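Local coordinates for protein irisin (Homo sapiens, PDB 4LSD) that acts as an exercise-linked hormone of the fibronectin type III fold, probably inducing browning of white adipose tissue, and dimerises through a continuous intersubunit beta-sheet, at residues Ser37-Lys40 with Met45-Phe48; Cys59-Leu64 with Tyr70-Gln75; Glu29-Phe34 with Thr55-Ala60. One frame throughout, in Å; residues are numbered along the deposited sequence.

Contact 1. Residues Ser37-Lys40 with Met45-Phe48; sequences SQQK and MLRF
Q38 and R47 face each other as the hydrogen-bonded pair of an antiparallel beta hairpin in this fibronectin type III domain, R47 on the outermost strand of this chain's four-stranded sheet. Q38 N reaches R47 O at 2.8 Å, and R47 N returns to Q38 O at 2.9 Å with a straighter N-H...O angle, 164°. Both side chains leave on the face turned to the core, and this is the tight part. They run side by side: Q38 has its CG anti to the backbone N (chi1 168°) and stays extended, while R47 starts out likewise but bends at chi3. As a result Q38 NE2 sits 3.5 Å above the guanidinium plane, over its centre, with the amide and guanidinium planes 68° apart. The guanidinium also gives an NH2 hydrogen bond to the carbonyl of W62 and makes a cation-pi contact with the indole of W62. R47 is required for dimerization, and L46, R47 and F48 pair with a strand of the second subunit to carry the sheet across the interface. With an alanine in place of R47, the Q38 amide would probably be left without the flat group beneath it and W62 O without its donor. The other face is looser: Q39 OE1 only brushes L46 CD2, and S37 OG lies obliquely off the F48 ring. Toward the turn the strands part and water takes over. One molecule is held by K40 N at 2.9 Å; another accepts from Q38 NE2 at 3.2 Å and donates to M45 O at 3.0 Å.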
ATOM      1  N   SER A  37      -1.108  -4.566  -7.327  1.00 44.20           N
ATOM      2  CA  SER A  37      -2.358  -5.196  -6.889  1.00 43.42           C
ATOM      3  C   SER A  37      -1.961  -6.481  -6.226  1.00 39.89           C
ATOM      4  O   SER A  37      -1.098  -7.205  -6.722  1.00 40.89           O
ATOM      5  CB  SER A  37      -3.276  -5.577  -8.051  1.00 45.56           C
ATOM      6  OG  SER A  37      -3.660  -4.456  -8.811  1.00 64.66           O
ATOM      7  N   GLN A  38      -2.611  -6.778  -5.114  1.00 37.10           N
ATOM      8  CA  GLN A  38      -2.323  -7.994  -4.383  1.00 37.51           C
ATOM      9  C   GLN A  38      -3.610  -8.663  -3.943  1.00 43.26           C
ATOM     10  O   GLN A  38      -4.510  -8.015  -3.415  1.00 42.31           O
ATOM     11  CB  GLN A  38      -1.483  -7.675  -3.148  1.00 36.10           C
ATOM     12  CG  GLN A  38      -1.369  -8.833  -2.162  1.00 39.71           C
ATOM     13  CD  GLN A  38      -0.930  -8.381  -0.781  1.00 48.23           C
ATOM     14  OE1 GLN A  38       0.106  -7.725  -0.621  1.00 49.25           O
ATOM     15  NE2 GLN A  38      -1.717  -8.730   0.229  1.00 49.61           N
ATOM     16  N   GLN A  39      -3.704  -9.962  -4.179  1.00 43.26           N
ATOM     17  CA  GLN A  39      -4.864 -10.720  -3.748  1.00 45.65           C
ATOM     18  C   GLN A  39      -4.445 -12.170  -3.617  1.00 45.81           C
ATOM     19  O   GLN A  39      -3.529 -12.624  -4.301  1.00 45.98           O
ATOM     20  CB  GLN A  39      -6.038 -10.567  -4.727  1.00 45.08           C
ATOM     21  CG  GLN A  39      -5.709 -10.851  -6.152  1.00 48.52           C
ATOM     22  CD  GLN A  39      -6.914 -10.684  -7.067  1.00 53.90           C
ATOM     23  OE1 GLN A  39      -7.318  -9.565  -7.397  1.00 52.73           O
ATOM     24  NE2 GLN A  39      -7.496 -11.802  -7.478  1.00 53.43           N
ATOM     25  N   LYS A  40      -5.083 -12.885  -2.700  1.00 47.31           N
ATOM     26  CA  LYS A  40      -4.764 -14.289  -2.508  1.00 47.96           C
ATOM     27  C   LYS A  40      -5.312 -15.061  -3.698  1.00 52.59           C
ATOM     28  O   LYS A  40      -6.244 -14.595  -4.376  1.00 45.06           O
ATOM     29  CB  LYS A  40      -5.419 -14.828  -1.243  1.00 50.40           C
ATOM     30  CG  LYS A  40      -4.988 -14.172   0.042  1.00 54.81           C
ATOM     31  CD  LYS A  40      -5.574 -14.924   1.224  1.00 57.72           C
ATOM     32  CE  LYS A  40      -5.390 -14.164   2.522  1.00 61.03           C
ATOM     33  NZ  LYS A  40      -6.172 -14.799   3.622  1.00 62.47           N
HETATM   34  N   MSE A  45      -9.803 -10.443   0.022  1.00 48.12           N
HETATM   35  CA  MSE A  45      -9.271  -9.134   0.391  1.00 43.48           C
HETATM   36  C   MSE A  45      -8.402  -8.679  -0.789  1.00 44.30           C
HETATM   37  O   MSE A  45      -7.596  -9.462  -1.301  1.00 43.51           O
HETATM   38  CB  MSE A  45      -8.427  -9.290   1.670  1.00 47.16           C
HETATM   39  CG  MSE A  45      -8.028  -7.994   2.397  1.00 57.76           C
HETATM   40 SE   MSE A  45      -6.431  -7.076   1.779  1.00 71.46          SE
HETATM   41  CE  MSE A  45      -7.311  -5.695   0.863  1.00 56.10           C
ATOM     42  N   LEU A  46      -8.571  -7.431  -1.226  1.00 42.36           N
ATOM     43  CA  LEU A  46      -7.795  -6.872  -2.350  1.00 42.12           C
ATOM     44  C   LEU A  46      -6.953  -5.700  -1.868  1.00 43.20           C
ATOM     45  O   LEU A  46      -7.508  -4.684  -1.461  1.00 38.00           O
ATOM     46  CB  LEU A  46      -8.711  -6.297  -3.428  1.00 42.89           C
ATOM     47  CG  LEU A  46      -9.883  -7.097  -3.951  1.00 45.07           C
ATOM     48  CD1 LEU A  46     -10.832  -6.147  -4.630  1.00 43.40           C
ATOM     49  CD2 LEU A  46      -9.391  -8.174  -4.890  1.00 46.88           C
ATOM     50  N   ARG A  47      -5.631  -5.816  -1.927  1.00 45.56           N
ATOM     51  CA  ARG A  47      -4.762  -4.733  -1.484  1.00 42.57           C
ATOM     52  C   ARG A  47      -4.101  -4.022  -2.663  1.00 42.42           C
ATOM     53  O   ARG A  47      -3.582  -4.664  -3.579  1.00 40.21           O
ATOM     54  CB  ARG A  47      -3.688  -5.270  -0.539  1.00 41.01           C
ATOM     55  CG  ARG A  47      -2.790  -4.193   0.030  1.00 48.00           C
ATOM     56  CD  ARG A  47      -2.238  -4.598   1.392  1.00 48.50           C
ATOM     57  NE  ARG A  47      -0.965  -5.297   1.282  1.00 54.55           N
ATOM     58  CZ  ARG A  47      -0.479  -6.118   2.207  1.00 60.26           C
ATOM     59  NH1 ARG A  47      -1.168  -6.354   3.320  1.00 56.59           N
ATOM     60  NH2 ARG A  47       0.708  -6.691   2.022  1.00 48.34           N
ATOM     61  N   PHE A  48      -4.128  -2.691  -2.634  1.00 40.83           N
ATOM     62  CA  PHE A  48      -3.539  -1.883  -3.696  1.00 38.72           C
ATOM     63  C   PHE A  48      -2.510  -0.887  -3.158  1.00 40.61           C
ATOM     64  O   PHE A  48      -2.807  -0.130  -2.237  1.00 36.36           O
ATOM     65  CB  PHE A  48      -4.621  -1.089  -4.434  1.00 36.30           C
ATOM     66  CG  PHE A  48      -5.736  -1.929  -4.963  1.00 44.12           C
ATOM     67  CD1 PHE A  48      -6.874  -2.174  -4.191  1.00 39.51           C
ATOM     68  CD2 PHE A  48      -5.646  -2.491  -6.232  1.00 39.53           C
ATOM     69  CE1 PHE A  48      -7.907  -2.971  -4.682  1.00 40.43           C
ATOM     70  CE2 PHE A  48      -6.669  -3.287  -6.733  1.00 40.45           C
ATOM     71  CZ  PHE A  48      -7.803  -3.531  -5.960  1.00 44.67           C
TER
HETATM   72  O   HOH W   1      -4.713  -9.617  -0.382  1.00 41.09           O
HETATM   73  O   HOH W   2      -7.355 -11.970  -1.062  1.00 48.53           O

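Contact 2. Residues Cys59-Leu64 with Tyr70-Gln75; sequences CALWDL and YIVHVQ
The strand ending at L61 and residues 70-75 of strand 69-78 belong to different sheets, so no backbone hydrogen bond joins them, and the CA atoms of L64 and Y70, the nearest pair, are still 8.9 Å apart. Side chains bridge the gap at two places. L61 sends CD1 to within 3.9 Å of CG2 of V72, two branched ends meeting obliquely. Past the end of the strand, L64 turns its CD2 methyl over one face of the Y70 ring, 4.0 Å from the ring centroid and 25° off the normal. This is a CH-pi contact displaced toward the hydroxyl-bearing rim, CZ being the closest ring atom at 3.7 Å from CD2. With its CG anti to the carbonyl carbon (chi1 -74°), Y70 extends its ring toward the loop, and the OH passes L64 CA at 3.5 Å. There it is hydrogen-bonded to the backbone N of E65, which satisfies the buried hydroxyl and fixes the phenol under L64. Q38 and R47 touch L61 and L64 as well, from the neighbouring hairpin. A tyrosine tied to the loop before its own strand is the tyrosine corner familiar from Greek-key beta-sandwiches such as the fibronectin type III domain.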
ATOM      1  N   CYS A  59       8.820  -2.988  -3.964  1.00 42.49           N
ATOM      2  CA  CYS A  59       7.761  -2.658  -3.051  1.00 37.99           C
ATOM      3  C   CYS A  59       7.554  -3.820  -2.100  1.00 39.44           C
ATOM      4  O   CYS A  59       7.369  -4.952  -2.534  1.00 40.79           O
ATOM      5  CB  CYS A  59       6.496  -2.404  -3.854  1.00 35.21           C
ATOM      6  SG  CYS A  59       5.026  -2.214  -2.860  1.00 44.30           S
ATOM      7  N   ALA A  60       7.581  -3.536  -0.803  1.00 35.24           N
ATOM      8  CA  ALA A  60       7.385  -4.565   0.216  1.00 37.40           C
ATOM      9  C   ALA A  60       5.904  -4.839   0.460  1.00 39.89           C
ATOM     10  O   ALA A  60       5.083  -3.931   0.389  1.00 42.48           O
ATOM     11  CB  ALA A  60       8.030  -4.137   1.505  1.00 33.94           C
ATOM     12  N   LEU A  61       5.570  -6.093   0.745  1.00 40.96           N
ATOM     13  CA  LEU A  61       4.199  -6.484   1.035  1.00 40.11           C
ATOM     14  C   LEU A  61       4.257  -7.051   2.440  1.00 42.45           C
ATOM     15  O   LEU A  61       4.984  -8.009   2.705  1.00 46.59           O
ATOM     16  CB  LEU A  61       3.716  -7.561   0.059  1.00 44.32           C
ATOM     17  CG  LEU A  61       3.896  -7.220  -1.419  1.00 47.88           C
ATOM     18  CD1 LEU A  61       3.757  -8.495  -2.237  1.00 42.79           C
ATOM     19  CD2 LEU A  61       2.881  -6.172  -1.854  1.00 40.77           C
ATOM     20  N   TRP A  62       3.482  -6.465   3.337  1.00 41.71           N
ATOM     21  CA  TRP A  62       3.477  -6.883   4.724  1.00 43.21           C
ATOM     22  C   TRP A  62       2.174  -7.549   5.142  1.00 46.10           C
ATOM     23  O   TRP A  62       1.187  -7.530   4.411  1.00 41.10           O
ATOM     24  CB  TRP A  62       3.691  -5.657   5.592  1.00 48.86           C
ATOM     25  CG  TRP A  62       2.534  -4.689   5.487  1.00 53.61           C
ATOM     26  CD1 TRP A  62       1.522  -4.522   6.391  1.00 53.04           C
ATOM     27  CD2 TRP A  62       2.235  -3.806   4.386  1.00 56.44           C
ATOM     28  NE1 TRP A  62       0.612  -3.594   5.927  1.00 54.22           N
ATOM     29  CE2 TRP A  62       1.024  -3.141   4.704  1.00 52.64           C
ATOM     30  CE3 TRP A  62       2.871  -3.515   3.169  1.00 49.51           C
ATOM     31  CZ2 TRP A  62       0.435  -2.205   3.842  1.00 49.66           C
ATOM     32  CZ3 TRP A  62       2.285  -2.585   2.314  1.00 47.11           C
ATOM     33  CH2 TRP A  62       1.079  -1.941   2.658  1.00 52.18           C
ATOM     34  N   ASP A  63       2.185  -8.130   6.336  1.00 43.29           N
ATOM     35  CA  ASP A  63       1.009  -8.764   6.896  1.00 50.15           C
ATOM     36  C   ASP A  63       0.375  -9.783   5.959  1.00 50.20           C
ATOM     37  O   ASP A  63      -0.849  -9.843   5.829  1.00 44.20           O
ATOM     38  CB  ASP A  63       0.004  -7.674   7.258  1.00 56.43           C
ATOM     39  CG  ASP A  63      -1.033  -8.132   8.269  1.00 66.54           C
ATOM     40  OD1 ASP A  63      -0.680  -8.900   9.194  1.00 64.10           O
ATOM     41  OD2 ASP A  63      -2.206  -7.699   8.149  1.00 71.53           O
ATOM     42  N   LEU A  64       1.209 -10.586   5.309  1.00 50.52           N
ATOM     43  CA  LEU A  64       0.701 -11.607   4.414  1.00 51.34           C
ATOM     44  C   LEU A  64       0.327 -12.810   5.247  1.00 53.64           C
ATOM     45  O   LEU A  64       0.783 -12.960   6.383  1.00 52.24           O
ATOM     46  CB  LEU A  64       1.757 -12.009   3.388  1.00 49.32           C
ATOM     47  CG  LEU A  64       2.148 -10.942   2.369  1.00 49.99           C
ATOM     48  CD1 LEU A  64       3.051 -11.571   1.321  1.00 46.33           C
ATOM     49  CD2 LEU A  64       0.889 -10.368   1.710  1.00 45.72           C
ATOM     50  N   TYR A  70      -0.323 -16.137  -3.378  1.00 50.03           N
ATOM     51  CA  TYR A  70      -0.722 -14.793  -3.779  1.00 45.82           C
ATOM     52  C   TYR A  70      -0.474 -14.516  -5.246  1.00 44.99           C
ATOM     53  O   TYR A  70       0.325 -15.182  -5.897  1.00 47.95           O
ATOM     54  CB  TYR A  70       0.049 -13.760  -2.968  1.00 46.03           C
ATOM     55  CG  TYR A  70      -0.404 -13.626  -1.537  1.00 45.75           C
ATOM     56  CD1 TYR A  70      -1.386 -12.702  -1.185  1.00 48.60           C
ATOM     57  CD2 TYR A  70       0.147 -14.417  -0.533  1.00 45.24           C
ATOM     58  CE1 TYR A  70      -1.805 -12.564   0.129  1.00 41.96           C
ATOM     59  CE2 TYR A  70      -0.267 -14.290   0.787  1.00 47.36           C
ATOM     60  CZ  TYR A  70      -1.241 -13.362   1.108  1.00 45.39           C
ATOM     61  OH  TYR A  70      -1.642 -13.228   2.411  1.00 45.26           O
ATOM     62  N   ILE A  71      -1.168 -13.514  -5.759  1.00 46.19           N
ATOM     63  CA  ILE A  71      -1.012 -13.106  -7.135  1.00 48.63           C
ATOM     64  C   ILE A  71      -0.867 -11.600  -7.093  1.00 48.53           C
ATOM     65  O   ILE A  71      -1.726 -10.890  -6.577  1.00 46.64           O
ATOM     66  CB  ILE A  71      -2.218 -13.481  -7.984  1.00 49.29           C
ATOM     67  CG1 ILE A  71      -2.487 -14.978  -7.855  1.00 52.95           C
ATOM     68  CG2 ILE A  71      -1.945 -13.127  -9.442  1.00 43.66           C
ATOM     69  CD1 ILE A  71      -3.666 -15.444  -8.661  1.00 54.39           C
ATOM     70  N   VAL A  72       0.246 -11.130  -7.635  1.00 47.82           N
ATOM     71  CA  VAL A  72       0.578  -9.720  -7.650  1.00 41.06           C
ATOM     72  C   VAL A  72       0.771  -9.249  -9.075  1.00 41.28           C
ATOM     73  O   VAL A  72       1.368  -9.952  -9.881  1.00 44.94           O
ATOM     74  CB  VAL A  72       1.893  -9.489  -6.866  1.00 44.13           C
ATOM     75  CG1 VAL A  72       2.597  -8.221  -7.337  1.00 39.61           C
ATOM     76  CG2 VAL A  72       1.603  -9.424  -5.379  1.00 41.25           C
ATOM     77  N   HIS A  73       0.266  -8.061  -9.390  1.00 39.89           N
ATOM     78  CA  HIS A  73       0.454  -7.493 -10.723  1.00 41.83           C
ATOM     79  C   HIS A  73       1.065  -6.123 -10.523  1.00 42.55           C
ATOM     80  O   HIS A  73       0.672  -5.388  -9.621  1.00 48.06           O
ATOM     81  CB  HIS A  73      -0.867  -7.320 -11.479  1.00 41.37           C
ATOM     82  CG  HIS A  73      -1.501  -8.607 -11.902  1.00 49.93           C
ATOM     83  ND1 HIS A  73      -1.395  -9.110 -13.177  1.00 55.11           N
ATOM     84  CD2 HIS A  73      -2.235  -9.500 -11.197  1.00 48.73           C
ATOM     85  CE1 HIS A  73      -2.039 -10.267 -13.244  1.00 53.05           C
ATOM     86  NE2 HIS A  73      -2.552 -10.522 -12.058  1.00 50.35           N
ATOM     87  N   VAL A  74       2.028  -5.777 -11.363  1.00 37.25           N
ATOM     88  CA  VAL A  74       2.666  -4.480 -11.258  1.00 40.35           C
ATOM     89  C   VAL A  74       2.316  -3.675 -12.495  1.00 42.41           C
ATOM     90  O   VAL A  74       2.096  -4.233 -13.563  1.00 48.09           O
ATOM     91  CB  VAL A  74       4.198  -4.612 -11.164  1.00 42.29           C
ATOM     92  CG1 VAL A  74       4.823  -3.248 -10.898  1.00 38.68           C
ATOM     93  CG2 VAL A  74       4.567  -5.586 -10.072  1.00 39.67           C
ATOM     94  N   GLN A  75       2.250  -2.360 -12.342  1.00 45.52           N
ATOM     95  CA  GLN A  75       1.939  -1.459 -13.451  1.00 42.30           C
ATOM     96  C   GLN A  75       2.886  -0.265 -13.327  1.00 44.53           C
ATOM     97  O   GLN A  75       3.292   0.088 -12.224  1.00 47.43           O
ATOM     98  CB  GLN A  75       0.494  -0.979 -13.352  1.00 41.80           C
ATOM     99  CG  GLN A  75       0.173   0.162 -14.293  1.00 48.13           C
ATOM    100  CD  GLN A  75      -1.193   0.743 -14.027  1.00 46.90           C
ATOM    101  OE1 GLN A  75      -2.049   0.774 -14.906  1.00 53.77           O
ATOM    102  NE2 GLN A  75      -1.408   1.203 -12.803  1.00 47.55           N
TER

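Contact 3. Residues Glu29-Phe34 with Thr55-Ala60; sequences EVVIGF and TTRSCA
A cysteine sulfur beside a phenylalanine ring marks this contact: SG of C59 lies 4.9 Å from the centroid of F34, 68° off the ring normal, an oblique sulfur-aromatic approach. CB and SG of C59 both touch the ring at F34 CZ, 3.7 and 3.8 Å away. At the next ring atoms, T56 brings its CG2 methyl to 3.6 Å from F34 CE2, again obliquely. F34 holds its CG between the backbone N and the carbonyl carbon (chi1 76°), which aims the ring across at the facing sheet; W23, on strand 19-24 of that sheet, meets it as well. Just before F34, I32 and G33 both face I77 in a classic beta bulge.

OG1 of T56 donates to S58 O at 3.1 Å, in the carbonyl plane and on a lone pair, so the methyl is kept turned to the ring. R57 points its CB away, yet folds its chain back until the guanidinium lies near V31, with NH2 4.3 Å from V31 CB. R57 NH1 donates to T56 O at 2.9 Å, coming from well above the carbonyl plane. A water at the guanidinium edge accepts from R57 NH2 and donates to V31 O, and D28 adds a long, weak ion pair. The chemistry implies two zones: apolar packing around F34 between the sheets, and beyond it an arginine and a water linking the segments by polar bonds.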
ATOM      1  N   GLU A  29      13.495   6.744 -18.165  1.00 55.26           N
ATOM      2  CA  GLU A  29      13.339   8.194 -18.247  1.00 57.05           C
ATOM      3  C   GLU A  29      11.896   8.702 -18.154  1.00 54.88           C
ATOM      4  O   GLU A  29      11.667   9.885 -17.914  1.00 51.19           O
ATOM      5  CB  GLU A  29      13.962   8.709 -19.550  1.00 60.02           C
ATOM      6  CG  GLU A  29      13.181   8.315 -20.816  1.00 67.65           C
ATOM      7  CD  GLU A  29      13.848   8.763 -22.121  1.00 80.73           C
ATOM      8  OE1 GLU A  29      13.160   8.769 -23.170  1.00 80.97           O
ATOM      9  OE2 GLU A  29      15.055   9.098 -22.107  1.00 84.79           O
ATOM     10  N   VAL A  30      10.935   7.801 -18.327  1.00 52.40           N
ATOM     11  CA  VAL A  30       9.518   8.154 -18.321  1.00 49.50           C
ATOM     12  C   VAL A  30       8.713   7.712 -17.085  1.00 48.38           C
ATOM     13  O   VAL A  30       7.688   8.316 -16.751  1.00 48.06           O
ATOM     14  CB  VAL A  30       8.870   7.584 -19.619  1.00 50.99           C
ATOM     15  CG1 VAL A  30       7.365   7.569 -19.524  1.00 58.16           C
ATOM     16  CG2 VAL A  30       9.299   8.423 -20.818  1.00 46.40           C
ATOM     17  N   VAL A  31       9.182   6.665 -16.416  1.00 44.73           N
ATOM     18  CA  VAL A  31       8.508   6.105 -15.253  1.00 42.80           C
ATOM     19  C   VAL A  31       8.706   6.874 -13.954  1.00 42.76           C
ATOM     20  O   VAL A  31       9.810   6.942 -13.426  1.00 40.71           O
ATOM     21  CB  VAL A  31       8.923   4.620 -15.071  1.00 40.54           C
ATOM     22  CG1 VAL A  31       8.381   4.061 -13.775  1.00 36.16           C
ATOM     23  CG2 VAL A  31       8.373   3.801 -16.247  1.00 42.73           C
ATOM     24  N   ILE A  32       7.618   7.441 -13.442  1.00 43.43           N
ATOM     25  CA  ILE A  32       7.647   8.216 -12.205  1.00 42.03           C
ATOM     26  C   ILE A  32       7.058   7.484 -11.003  1.00 43.06           C
ATOM     27  O   ILE A  32       7.158   7.961  -9.872  1.00 45.08           O
ATOM     28  CB  ILE A  32       6.883   9.547 -12.374  1.00 40.38           C
ATOM     29  CG1 ILE A  32       5.372   9.297 -12.494  1.00 37.12           C
ATOM     30  CG2 ILE A  32       7.395  10.263 -13.617  1.00 33.14           C
ATOM     31  CD1 ILE A  32       4.559  10.564 -12.717  1.00 28.61           C
ATOM     32  N   GLY A  33       6.457   6.326 -11.241  1.00 39.94           N
ATOM     33  CA  GLY A  33       5.859   5.589 -10.148  1.00 41.62           C
ATOM     34  C   GLY A  33       5.386   4.203 -10.529  1.00 40.56           C
ATOM     35  O   GLY A  33       5.734   3.671 -11.584  1.00 42.11           O
ATOM     36  N   PHE A  34       4.573   3.619  -9.662  1.00 40.89           N
ATOM     37  CA  PHE A  34       4.067   2.283  -9.902  1.00 40.40           C
ATOM     38  C   PHE A  34       2.787   2.008  -9.126  1.00 39.38           C
ATOM     39  O   PHE A  34       2.506   2.654  -8.120  1.00 38.05           O
ATOM     40  CB  PHE A  34       5.106   1.273  -9.458  1.00 37.47           C
ATOM     41  CG  PHE A  34       5.189   1.113  -7.962  1.00 34.10           C
ATOM     42  CD1 PHE A  34       4.318   0.255  -7.290  1.00 35.47           C
ATOM     43  CD2 PHE A  34       6.130   1.823  -7.223  1.00 34.99           C
ATOM     44  CE1 PHE A  34       4.383   0.105  -5.909  1.00 32.18           C
ATOM     45  CE2 PHE A  34       6.207   1.682  -5.836  1.00 31.25           C
ATOM     46  CZ  PHE A  34       5.332   0.820  -5.177  1.00 38.88           C
ATOM     47  N   THR A  55      11.861   6.792  -7.645  1.00 40.77           N
ATOM     48  CA  THR A  55      12.665   6.086  -8.639  1.00 42.99           C
ATOM     49  C   THR A  55      12.756   4.615  -8.250  1.00 39.37           C
ATOM     50  O   THR A  55      13.476   3.849  -8.875  1.00 43.13           O
ATOM     51  CB  THR A  55      14.115   6.656  -8.741  1.00 43.77           C
ATOM     52  OG1 THR A  55      14.662   6.831  -7.429  1.00 36.83           O
ATOM     53  CG2 THR A  55      14.134   7.968  -9.496  1.00 44.71           C
ATOM     54  N   THR A  56      12.015   4.228  -7.216  1.00 34.17           N
ATOM     55  CA  THR A  56      12.038   2.856  -6.711  1.00 35.56           C
ATOM     56  C   THR A  56      11.673   1.762  -7.708  1.00 35.53           C
ATOM     57  O   THR A  56      10.905   1.979  -8.649  1.00 37.02           O
ATOM     58  CB  THR A  56      11.120   2.715  -5.468  1.00 41.66           C
ATOM     59  OG1 THR A  56      11.458   1.518  -4.760  1.00 41.15           O
ATOM     60  CG2 THR A  56       9.646   2.665  -5.867  1.00 36.20           C
ATOM     61  N   ARG A  57      12.244   0.581  -7.495  1.00 36.47           N
ATOM     62  CA  ARG A  57      11.976  -0.570  -8.349  1.00 36.24           C
ATOM     63  C   ARG A  57      11.583  -1.788  -7.497  1.00 41.97           C
ATOM     64  O   ARG A  57      11.684  -2.938  -7.934  1.00 46.63           O
ATOM     65  CB  ARG A  57      13.199  -0.884  -9.222  1.00 32.71           C
ATOM     66  CG  ARG A  57      13.489   0.167 -10.314  1.00 29.49           C
ATOM     67  CD  ARG A  57      12.481   0.128 -11.464  1.00 34.76           C
ATOM     68  NE  ARG A  57      12.717   1.176 -12.458  1.00 39.39           N
ATOM     69  CZ  ARG A  57      12.371   2.457 -12.317  1.00 41.89           C
ATOM     70  NH1 ARG A  57      11.760   2.874 -11.217  1.00 41.00           N
ATOM     71  NH2 ARG A  57      12.638   3.333 -13.282  1.00 31.08           N
ATOM     72  N   SER A  58      11.142  -1.529  -6.271  1.00 38.75           N
ATOM     73  CA  SER A  58      10.697  -2.597  -5.390  1.00 40.88           C
ATOM     74  C   SER A  58       9.668  -2.077  -4.405  1.00 41.90           C
ATOM     75  O   SER A  58       9.630  -0.895  -4.068  1.00 42.69           O
ATOM     76  CB  SER A  58      11.869  -3.251  -4.648  1.00 40.18           C
ATOM     77  OG  SER A  58      12.656  -2.299  -3.971  1.00 49.36           O
ATOM     78  N   CYS A  59       8.820  -2.988  -3.964  1.00 42.49           N
ATOM     79  CA  CYS A  59       7.761  -2.658  -3.051  1.00 37.99           C
ATOM     80  C   CYS A  59       7.554  -3.820  -2.100  1.00 39.44           C
ATOM     81  O   CYS A  59       7.369  -4.952  -2.534  1.00 40.79           O
ATOM     82  CB  CYS A  59       6.496  -2.404  -3.854  1.00 35.21           C
ATOM     83  SG  CYS A  59       5.026  -2.214  -2.860  1.00 44.30           S
ATOM     84  N   ALA A  60       7.581  -3.536  -0.803  1.00 35.24           N
ATOM     85  CA  ALA A  60       7.385  -4.565   0.216  1.00 37.40           C
ATOM     86  C   ALA A  60       5.904  -4.839   0.460  1.00 39.89           C
ATOM     87  O   ALA A  60       5.083  -3.931   0.389  1.00 42.48           O
ATOM     88  CB  ALA A  60       8.030  -4.137   1.505  1.00 33.94           C
TER
HETATM   89  O   HOH W   3      12.557   6.080 -13.588  1.00 37.89           O

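In the fold
All three contacts belong to one fibronectin type III sandwich. Contact 1 lies within a sheet, while contacts 2 and 3 span the core between the two sheets, both using strand 58-61 and sharing C59 and A60. Contacts 1 and 2 adjoin, their centres about 7 Å apart: Q38 NE2 packs 3.4 Å from L64 CD2, and Q39 O is probably hydrogen-bonded to I71 N at 2.9 Å. Contact 3 is centred about 19 Å from the centre of contact 1, across the middle of the chain, and about 14 Å from that of contact 2. R47, needed for dimerization, stands in contact 1, its side chain about 4 Å from that of L64 and about 8 Å from that of C59.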